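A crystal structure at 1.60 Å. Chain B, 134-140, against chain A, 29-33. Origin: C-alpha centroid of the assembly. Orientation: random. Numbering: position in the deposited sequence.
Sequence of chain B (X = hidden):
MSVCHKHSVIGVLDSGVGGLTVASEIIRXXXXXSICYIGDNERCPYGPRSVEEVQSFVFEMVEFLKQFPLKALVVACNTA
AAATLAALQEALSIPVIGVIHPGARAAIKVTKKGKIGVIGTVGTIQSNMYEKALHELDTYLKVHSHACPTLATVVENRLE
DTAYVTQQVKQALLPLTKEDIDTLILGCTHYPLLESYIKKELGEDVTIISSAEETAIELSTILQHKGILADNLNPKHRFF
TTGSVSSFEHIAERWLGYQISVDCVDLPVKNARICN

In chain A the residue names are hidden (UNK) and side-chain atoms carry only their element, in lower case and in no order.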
# COMPACT_ATOMS: atom_id res chain seq x y z
N LEU B 134 -14.31 -3.11 4.13
CA LEU B 134 -14.32 -3.36 2.71
C LEU B 134 -15.45 -2.61 2.03
O LEU B 134 -15.23 -1.97 0.99
CB LEU B 134 -14.42 -4.86 2.43
CG LEU B 134 -13.09 -5.61 2.67
CD1 LEU B 134 -13.33 -7.12 2.80
CD2 LEU B 134 -12.17 -5.29 1.49
N HIS B 135 -16.64 -2.66 2.61
CA HIS B 135 -17.79 -1.99 2.00
C HIS B 135 -17.73 -0.49 2.04
O HIS B 135 -18.33 0.17 1.19
CB HIS B 135 -19.09 -2.51 2.61
CG HIS B 135 -19.47 -3.86 2.10
ND1 HIS B 135 -20.32 -4.71 2.77
CD2 HIS B 135 -19.08 -4.52 0.98
CE1 HIS B 135 -20.44 -5.84 2.09
NE2 HIS B 135 -19.70 -5.75 1.00
N GLU B 136 -16.97 0.04 2.99
CA GLU B 136 -16.80 1.49 3.07
C GLU B 136 -16.07 1.94 1.81
O GLU B 136 -16.33 3.02 1.30
CB GLU B 136 -16.00 1.87 4.30
CG GLU B 136 -15.93 3.37 4.53
CD GLU B 136 -15.29 3.74 5.86
OE1 GLU B 136 -15.32 4.94 6.23
OE2 GLU B 136 -14.76 2.84 6.55
N LEU B 137 -15.13 1.13 1.32
CA LEU B 137 -14.40 1.51 0.12
C LEU B 137 -15.13 1.10 -1.15
O LEU B 137 -15.05 1.78 -2.17
CB LEU B 137 -13.00 0.88 0.15
CG LEU B 137 -12.10 1.44 1.26
CD1 LEU B 137 -10.91 0.51 1.44
CD2 LEU B 137 -11.63 2.84 0.92
N ASP B 138 -15.82 -0.04 -1.12
CA ASP B 138 -16.52 -0.52 -2.31
C ASP B 138 -17.70 -1.36 -1.85
O ASP B 138 -17.54 -2.49 -1.38
CB ASP B 138 -15.59 -1.40 -3.17
CG ASP B 138 -16.23 -1.84 -4.51
OD1 ASP B 138 -15.52 -2.50 -5.31
OD2 ASP B 138 -17.42 -1.51 -4.78
N THR B 139 -18.88 -0.79 -2.00
CA THR B 139 -20.10 -1.47 -1.58
C THR B 139 -20.37 -2.77 -2.35
O THR B 139 -21.00 -3.68 -1.80
CB THR B 139 -21.27 -0.48 -1.77
OG1 THR B 139 -21.15 0.57 -0.81
CG2 THR B 139 -22.63 -1.17 -1.58
N TYR B 140 -19.89 -2.85 -3.59
CA TYR B 140 -20.14 -4.02 -4.44
C TYR B 140 -19.09 -5.13 -4.40
O TYR B 140 -18.62 -5.63 -5.43
CB TYR B 140 -20.35 -3.55 -5.88
CG TYR B 140 -21.34 -2.41 -5.97
CD1 TYR B 140 -20.91 -1.12 -6.29
CD2 TYR B 140 -22.70 -2.61 -5.70
CE1 TYR B 140 -21.82 -0.05 -6.35
CE2 TYR B 140 -23.61 -1.55 -5.76
CZ TYR B 140 -23.16 -0.28 -6.09
OH TYR B 140 -24.04 0.78 -6.16
N UNK A 29 -10.02 0.94 -7.56
CA UNK A 29 -9.79 0.77 -6.12
C UNK A 29 -10.56 1.75 -5.23
O UNK A 29 -10.75 1.51 -4.04
o UNK A 29 -5.73 -0.04 -4.90
c UNK A 29 -7.46 -0.16 -6.52
n UNK A 29 -5.08 -0.00 -7.05
c UNK A 29 -6.01 -0.08 -6.09
c UNK A 29 -8.29 0.89 -5.83
N UNK A 30 -11.04 2.84 -5.82
CA UNK A 30 -11.81 3.84 -5.06
C UNK A 30 -13.05 4.13 -5.91
O UNK A 30 -13.26 5.26 -6.36
c UNK A 30 -10.63 5.05 -2.42
c UNK A 30 -8.91 6.17 -3.88
c UNK A 30 -9.92 5.02 -3.76
c UNK A 30 -10.98 5.11 -4.87
N UNK A 31 -13.89 3.11 -6.10
CA UNK A 31 -15.09 3.26 -6.92
C UNK A 31 -16.13 4.25 -6.49
O UNK A 31 -17.06 4.52 -7.25
c UNK A 31 -15.23 1.22 -5.69
c UNK A 31 -15.63 1.84 -7.02
c UNK A 31 -13.81 1.78 -5.48
N UNK A 32 -16.00 4.82 -5.29
CA UNK A 32 -16.99 5.84 -4.88
C UNK A 32 -16.51 7.26 -5.13
O UNK A 32 -17.28 8.21 -4.98
n UNK A 32 -19.14 2.64 0.12
c UNK A 32 -17.90 4.30 -3.07
c UNK A 32 -18.68 2.78 -1.30
c UNK A 32 -18.25 4.20 -1.62
c UNK A 32 -17.34 5.68 -3.40
N UNK A 33 -15.25 7.42 -5.53
CA UNK A 33 -14.69 8.75 -5.79
C UNK A 33 -14.98 9.21 -7.22
O UNK A 33 -15.16 8.39 -8.12
o UNK A 33 -13.33 10.51 -3.32
c UNK A 33 -12.76 8.31 -4.15
c UNK A 33 -13.17 9.29 -3.06
o UNK A 33 -13.30 8.84 -1.89
c UNK A 33 -13.18 8.73 -5.56
O HOH W 1 -14.24 4.30 -3.05

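Position 29 of chain A carries five side-chain atoms beyond CA: three carbons in a row, the third bearing one oxygen and one nitrogen. They make no contact with the chain B stretch. That is a primary amide on a two-carbon stem, and the residue is Gln A29. Its CA-to-CB bond points away from chain B; the amide nitrogen is hydrogen-bonded elsewhere in the structure, which suits a polar group in a buried place.

Position 30 has four carbons, forked at the second, and no polar atom. CB again points away, yet the end of one branch comes back to touch Leu B137. A fork at the second carbon, rather than at CB, marks Leu A30; Leu A30 CD2 lies 4.1 Å from Leu B137 CD2. Both residues are buried, and a leucine can reach back to its partner where its CB does not.

At position 31 three carbons close a ring onto the backbone nitrogen. The CA-to-CB bond points toward chain B, and the ring touches Leu B137 O and the side chain of Asp B138. Such a ring leaves only proline, Pro A31. Pro A31 CD is 3.5 Å from Leu B137 O, and Pro A31 CG is 3.4 Å from Asp B138 CG. Its phi of -62° fits the second position of the type I turn that runs from Leu A30 to position 33, and a nitrogen without a hydrogen costs no backbone bond there.

Position 32 shows four carbons in a row ending in nitrogen, which reaches oxygens of His B135, Glu B136 and Thr B139: Lys A32. Its last three chi angles are all t, so the chain is extended and carries NZ to the end of the chain B helix. There Lys A32 NZ donates to His B135 O at 2.8 Å and to Thr B139 OG1 at 3.0 Å, with a weak hydrogen bond to Glu B136 O at 3.1 Å. A long chain ending in a positively charged ammonium group, with three hydrogens to give, suits these three oxygens.

Position 33 has three carbons, the third carrying two oxygens, a carboxylate that touches nothing on the chain B stretch: Glu A33. A buried carboxylate needs partners, and both oxygens find them elsewhere in the structure. Glu A33 N closes the turn on Leu A30 O at 3.1 Å.

The contact thus sets a turn against a helix end. Lys A32 binds carbonyl oxygens of the last helical turn, Pro A31 packs on Leu B137 O and the carboxylate carbon of Asp B138, and the leucine pair adds an apolar contact. Water 1 joins the backbones, its oxygen accepting from Lys A32 N at 2.9 Å and donating to Leu B137 O at 2.8 Å.

Chain A (29-33) QLPKE
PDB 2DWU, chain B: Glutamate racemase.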